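Long-range contacts in acetoin utilization protein AcuB, putative (Vibrio cholerae, PDB 2O16), which is of unconfirmed function but carries a pair of CBS domains, which in related proteins commonly bind adenine nucleotides, and is putatively linked to acetoin utilization: residues I109-P113 and I123-S127; L19-N25 and F76-F81. All coordinates share one frame; numbering follows the deposited sequence. Where two conformers were deposited one is given.

How the contacts relate
Contact 1 lies within the second CBS domain, its centre about 5 Å from the centre of the chain, and ends beside a bound phosphate. Contact 2 lies at the surface, its centre about 17 Å from the centre of the chain, where the chain returning as F76-F81 docks against L19-N25 of the first CBS domain. Their centres are 21 Å apart and their nearest atoms about 13 Å apart, so they do not touch. The hairpin of strands 38-42 and 48-53 relates them: C111 and T125 of contact 1 touch H38, while R20 and L80 of contact 2 reach I41. R37 and H38 also bind the phosphate, which lies against T125-S127 and is hydrogen-bonded by S127 OG.

Contact 1: residues I109-P113 and I123-S127. With PO4 (phosphate ion), chain C.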
loop_
_atom_site.group_PDB
_atom_site.type_symbol
_atom_site.label_atom_id
_atom_site.label_comp_id
_atom_site.label_asym_id
_atom_site.label_seq_id
_atom_site.Cartn_x
_atom_site.Cartn_y
_atom_site.Cartn_z
ATOM N N ILE A 109 0.686 9.155 -5.835
ATOM C CA ILE A 109 0.873 7.855 -5.229
ATOM C C ILE A 109 -0.352 7.575 -4.347
ATOM O O ILE A 109 -0.601 8.288 -3.386
ATOM C CB ILE A 109 2.151 7.836 -4.324
ATOM C CG1 ILE A 109 3.416 8.310 -5.087
ATOM C CG2 ILE A 109 2.371 6.437 -3.725
ATOM C CD1 ILE A 109 3.912 7.351 -6.147
ATOM N N GLY A 110 -1.125 6.560 -4.681
ATOM C CA GLY A 110 -2.300 6.244 -3.863
ATOM C C GLY A 110 -1.968 5.526 -2.567
ATOM O O GLY A 110 -2.607 5.784 -1.509
ATOM N N CYS A 111 -0.941 4.666 -2.624
ATOM C CA CYS A 111 -0.517 3.833 -1.500
ATOM C C CYS A 111 0.994 3.827 -1.361
ATOM O O CYS A 111 1.703 3.602 -2.332
ATOM C CB CYS A 111 -0.992 2.395 -1.689
ATOM S SG CYS A 111 -0.436 1.218 -0.448
ATOM N N LEU A 112 1.483 4.075 -0.156
ATOM C CA LEU A 112 2.909 4.164 0.098
ATOM C C LEU A 112 3.298 3.114 1.152
ATOM O O LEU A 112 2.973 3.264 2.333
ATOM C CB LEU A 112 3.246 5.607 0.521
ATOM C CG LEU A 112 4.673 6.111 0.748
ATOM C CD1 LEU A 112 5.515 5.975 -0.550
ATOM C CD2 LEU A 112 4.616 7.584 1.238
ATOM N N PRO A 113 3.973 2.022 0.720
ATOM C CA PRO A 113 4.537 1.052 1.667
ATOM C C PRO A 113 5.556 1.724 2.573
ATOM O O PRO A 113 6.263 2.614 2.131
ATOM C CB PRO A 113 5.252 0.034 0.770
ATOM C CG PRO A 113 4.653 0.241 -0.618
ATOM C CD PRO A 113 4.235 1.669 -0.689
ATOM N N ILE A 123 1.672 0.061 5.596
ATOM C CA ILE A 123 1.325 0.792 4.367
ATOM C C ILE A 123 0.525 2.033 4.719
ATOM O O ILE A 123 -0.173 2.050 5.739
ATOM C CB ILE A 123 0.493 -0.058 3.351
ATOM C CG1 ILE A 123 -0.808 -0.599 4.002
ATOM C CG2 ILE A 123 1.399 -1.178 2.746
ATOM C CD1 ILE A 123 -1.788 -1.348 3.005
ATOM N N ILE A 124 0.642 3.070 3.882
ATOM C CA ILE A 124 -0.245 4.223 3.983
ATOM C C ILE A 124 -1.219 4.151 2.828
ATOM O O ILE A 124 -0.800 4.128 1.667
ATOM C CB ILE A 124 0.510 5.568 3.855
ATOM C CG1 ILE A 124 1.647 5.680 4.881
ATOM C CG2 ILE A 124 -0.503 6.742 3.967
ATOM C CD1 ILE A 124 2.524 6.913 4.636
ATOM N N THR A 125 -2.513 4.108 3.118
ATOM C CA THR A 125 -3.507 4.136 2.046
ATOM C C THR A 125 -4.510 5.257 2.259
ATOM O O THR A 125 -4.536 5.886 3.327
ATOM C CB THR A 125 -4.347 2.839 1.940
ATOM O OG1 THR A 125 -5.031 2.638 3.166
ATOM C CG2 THR A 125 -3.464 1.613 1.602
ATOM N N ASP A 126 -5.353 5.492 1.247
ATOM C CA ASP A 126 -6.416 6.479 1.401
ATOM C C ASP A 126 -7.207 6.201 2.702
ATOM O O ASP A 126 -7.588 7.144 3.414
ATOM C CB ASP A 126 -7.307 6.548 0.144
ATOM C CG ASP A 126 -7.653 5.167 -0.422
ATOM O OD1 ASP A 126 -7.656 4.178 0.337
ATOM O OD2 ASP A 126 -7.937 5.076 -1.630
ATOM N N SER A 127 -7.427 4.922 3.028
ATOM C CA SER A 127 -8.168 4.587 4.258
ATOM C C SER A 127 -7.521 5.196 5.515
ATOM O O SER A 127 -8.213 5.645 6.422
ATOM C CB SER A 127 -8.384 3.073 4.419
ATOM O OG SER A 127 -8.972 2.545 3.229
HETATM P P PO4 C . -7.195 0.568 0.355
HETATM O O1 PO4 C . -6.220 -0.490 -0.097
HETATM O O2 PO4 C . -7.008 1.745 -0.583
HETATM O O3 PO4 C . -8.566 -0.027 0.122
HETATM O O4 PO4 C . -7.030 0.985 1.806
HETATM O O HOH W 1 -4.752 4.028 -1.041
#
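L112 and I124 pair across the beta hairpin of a CBS domain, an antiparallel hydrogen-bonded pair whose second strand runs through the N-cap T125 into helix 126-141. L112 N donates to I124 O at 2.9 Å, and the return bond from I124 N to L112 O measures 2.8 Å. The two side chains run alongside each other in the same direction, with L112 CD2 4.0 Å from I124 CD1. L112 reaches there with CG anti to its backbone N (chi1 -174°). These branched aliphatic groups suit the place because M104 of helix 97-106 packs on both.

The non-hydrogen-bonded pair P113-I123 occupies the opposite face, turned to strands 38-42 and 48-53. A proline suits this position, since in a non-hydrogen-bonded pair no N-H of P113 is needed toward I123; its backbone bonds instead to V91, and its ring touches L48 and I51. I123 CG2 lies 4.0 Å from P113 CA. C111 extends its sulfur with chi1 at 175°, bringing SG to 3.7 Å from T125 CG2 and also against I123 CB; this small apolar group fits between them and the neighbouring H38 and I51.

Where the strands part, one water bridges G110 O and D126 N and also donates to the phosphate. T125 is the N-cap of the helix, with S127 N bonding weakly to its OG1, and its methyl faces C111. D126 OD2 forms a salt bridge with R37, while R37 N and H38 ND1 bind the phosphate as well. The ion probably came from the crystallisation liquor, but a seat at a helix N-terminus lined by hydroxyls is consistent with the nucleotide-phosphate site of related CBS pairs. S127 OG donates to phosphate O4 at 2.9 Å.

Contact 2: residues L19-N25 and F76-F81; sequences LRTHTLN and FETPLF
R20 lays its guanidinium flat over one face of the F81 ring, where F76-F81, returning from later in the chain, docks beside the start of helix 24-34 of the first CBS domain. The planes differ by 13°, and the cation-pi contact is off-centre: R20 CZ is 4.1 Å from the centroid of the F81 ring, while R20 NH2 stands 3.3 Å from F81 CG. With its CG set between the backbone N and the carbonyl carbon and a bend at chi3, the long arginine chain folds its planar end over the aromatic surface. The backbones hold this pair together, F81 N donating to R20 O.

L80 N bonds to H22 O at 2.8 Å, and the L80 side chain lies against the carbonyls of H22 and T23. L80 CG rests 3.4 Å from T23 O, and the side chain also touches I41 and V52, a greasy branched group suited to the buried side. L24 packs on L57, A60 and Q61 of helix 54-64 and uses its backbone N to bond T78 O.

T23, the N-cap of the helix, forms a capping box with D26: T23 OG1 caps the backbone N of D26, and D26 OD2 accepts from T23 N in return. The T23 methyl CG2 meanwhile touches E77 O. In the first turn, N25 N donates to F76 O at 2.9 Å. The N25 side chain lies alongside that of F76, with amide and ring planes 88° apart. Its CG is swung to chi1 -151°, which sets N25 ND2 at the edge of the ring, 3.9 Å from F76 CD2.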
loop_
_atom_site.group_PDB
_atom_site.type_symbol
_atom_site.label_atom_id
_atom_site.label_comp_id
_atom_site.label_asym_id
_atom_site.label_seq_id
_atom_site.Cartn_x
_atom_site.Cartn_y
_atom_site.Cartn_z
ATOM N N LEU A 19 3.332 -13.659 -1.549
ATOM C CA LEU A 19 4.602 -13.993 -2.239
ATOM C C LEU A 19 4.497 -13.699 -3.730
ATOM O O LEU A 19 3.396 -13.654 -4.284
ATOM C CB LEU A 19 4.975 -15.485 -2.035
ATOM C CG LEU A 19 5.186 -15.928 -0.591
ATOM C CD1 LEU A 19 5.327 -17.493 -0.433
ATOM C CD2 LEU A 19 6.384 -15.177 0.042
ATOM N N ARG A 20 5.645 -13.458 -4.378
ATOM C CA ARG A 20 5.669 -13.027 -5.795
ATOM C C ARG A 20 5.223 -14.095 -6.772
ATOM O O ARG A 20 4.925 -13.802 -7.944
ATOM C CB ARG A 20 7.103 -12.631 -6.181
ATOM C CG ARG A 20 8.103 -13.813 -6.106
ATOM C CD ARG A 20 9.570 -13.338 -6.200
ATOM N NE ARG A 20 9.892 -12.881 -7.551
ATOM C CZ ARG A 20 10.278 -13.680 -8.552
ATOM N NH1 ARG A 20 10.384 -14.996 -8.389
ATOM N NH2 ARG A 20 10.547 -13.162 -9.734
ATOM N N THR A 21 5.232 -15.349 -6.289
ATOM C CA THR A 21 4.752 -16.495 -7.030
ATOM C C THR A 21 3.283 -16.845 -6.767
ATOM O O THR A 21 2.727 -17.744 -7.397
ATOM C CB THR A 21 5.669 -17.750 -6.779
ATOM O OG1 THR A 21 5.956 -17.883 -5.379
ATOM C CG2 THR A 21 6.981 -17.605 -7.536
ATOM N N HIS A 22 2.643 -16.176 -5.814
ATOM C CA HIS A 22 1.187 -16.217 -5.783
ATOM C C HIS A 22 0.675 -15.493 -7.024
ATOM O O HIS A 22 1.483 -14.937 -7.792
ATOM C CB HIS A 22 0.656 -15.626 -4.486
ATOM C CG HIS A 22 0.522 -16.640 -3.396
ATOM N ND1 HIS A 22 1.539 -17.516 -3.077
ATOM C CD2 HIS A 22 -0.504 -16.923 -2.552
ATOM C CE1 HIS A 22 1.146 -18.299 -2.083
ATOM N NE2 HIS A 22 -0.081 -17.948 -1.733
ATOM N N THR A 23 -0.630 -15.560 -7.290
ATOM C CA THR A 23 -1.112 -15.158 -8.605
ATOM C C THR A 23 -2.042 -13.940 -8.537
ATOM O O THR A 23 -2.432 -13.500 -7.424
ATOM C CB THR A 23 -1.906 -16.298 -9.266
ATOM O OG1 THR A 23 -3.122 -16.478 -8.541
ATOM C CG2 THR A 23 -1.093 -17.615 -9.267
ATOM N N LEU A 24 -2.369 -13.408 -9.712
ATOM C CA LEU A 24 -3.453 -12.403 -9.862
ATOM C C LEU A 24 -4.729 -12.859 -9.136
ATOM O O LEU A 24 -5.375 -12.080 -8.396
ATOM C CB LEU A 24 -3.774 -12.158 -11.341
ATOM C CG LEU A 24 -4.719 -10.972 -11.656
ATOM C CD1 LEU A 24 -4.370 -10.385 -13.006
ATOM C CD2 LEU A 24 -6.179 -11.386 -11.599
ATOM N N ASN A 25 -5.078 -14.139 -9.332
ATOM C CA ASN A 25 -6.271 -14.711 -8.713
ATOM C C ASN A 25 -6.240 -14.644 -7.193
ATOM O O ASN A 25 -7.242 -14.300 -6.566
ATOM C CB ASN A 25 -6.469 -16.158 -9.180
ATOM C CG ASN A 25 -7.930 -16.571 -9.180
ATOM O OD1 ASN A 25 -8.815 -15.747 -9.407
ATOM N ND2 ASN A 25 -8.190 -17.863 -8.919
ATOM N N PHE A 76 -5.996 -15.146 -14.763
ATOM C CA PHE A 76 -6.103 -15.413 -13.342
ATOM C C PHE A 76 -4.842 -16.068 -12.776
ATOM O O PHE A 76 -4.550 -15.864 -11.619
ATOM C CB PHE A 76 -7.367 -16.243 -13.028
ATOM C CG PHE A 76 -7.321 -17.666 -13.543
ATOM C CD1 PHE A 76 -7.288 -17.935 -14.912
ATOM C CD2 PHE A 76 -7.314 -18.735 -12.653
ATOM C CE1 PHE A 76 -7.224 -19.257 -15.389
ATOM C CE2 PHE A 76 -7.267 -20.058 -13.118
ATOM C CZ PHE A 76 -7.219 -20.318 -14.492
ATOM N N GLU A 77 -4.077 -16.795 -13.603
ATOM C CA GLU A 77 -2.908 -17.586 -13.183
ATOM C C GLU A 77 -1.564 -16.840 -13.236
ATOM O O GLU A 77 -0.536 -17.371 -12.800
ATOM C CB GLU A 77 -2.798 -18.867 -14.030
ATOM C CG GLU A 77 -2.875 -18.638 -15.549
ATOM C CD GLU A 77 -2.708 -19.915 -16.363
ATOM O OE1 GLU A 77 -1.675 -20.596 -16.215
ATOM O OE2 GLU A 77 -3.606 -20.226 -17.182
ATOM N N THR A 78 -1.565 -15.645 -13.820
ATOM C CA THR A 78 -0.331 -14.867 -13.947
ATOM C C THR A 78 0.341 -14.700 -12.583
ATOM O O THR A 78 -0.303 -14.251 -11.656
ATOM C CB THR A 78 -0.615 -13.464 -14.501
ATOM O OG1 THR A 78 -1.363 -13.579 -15.717
ATOM C CG2 THR A 78 0.696 -12.751 -14.786
ATOM N N PRO A 79 1.628 -15.067 -12.450
ATOM C CA PRO A 79 2.318 -14.799 -11.188
ATOM C C PRO A 79 2.418 -13.298 -10.887
ATOM O O PRO A 79 2.541 -12.498 -11.813
ATOM C CB PRO A 79 3.706 -15.384 -11.393
ATOM C CG PRO A 79 3.574 -16.329 -12.527
ATOM C CD PRO A 79 2.502 -15.753 -13.416
ATOM N N LEU A 80 2.278 -12.929 -9.615
ATOM C CA LEU A 80 2.300 -11.510 -9.219
ATOM C C LEU A 80 3.588 -10.784 -9.613
ATOM O O LEU A 80 3.538 -9.588 -9.960
ATOM C CB LEU A 80 1.986 -11.349 -7.723
ATOM C CG LEU A 80 0.520 -11.726 -7.417
ATOM C CD1 LEU A 80 0.299 -12.048 -5.981
ATOM C CD2 LEU A 80 -0.495 -10.627 -7.909
ATOM N N PHE A 81 4.733 -11.477 -9.577
ATOM C CA PHE A 81 5.977 -10.841 -10.058
ATOM C C PHE A 81 5.879 -10.309 -11.514
ATOM O O PHE A 81 6.597 -9.355 -11.880
ATOM C CB PHE A 81 7.237 -11.701 -9.817
ATOM C CG PHE A 81 7.394 -12.883 -10.772
ATOM C CD1 PHE A 81 7.849 -12.690 -12.090
ATOM C CD2 PHE A 81 7.119 -14.176 -10.344
ATOM C CE1 PHE A 81 7.992 -13.785 -12.965
ATOM C CE2 PHE A 81 7.262 -15.265 -11.190
ATOM C CZ PHE A 81 7.698 -15.069 -12.516
#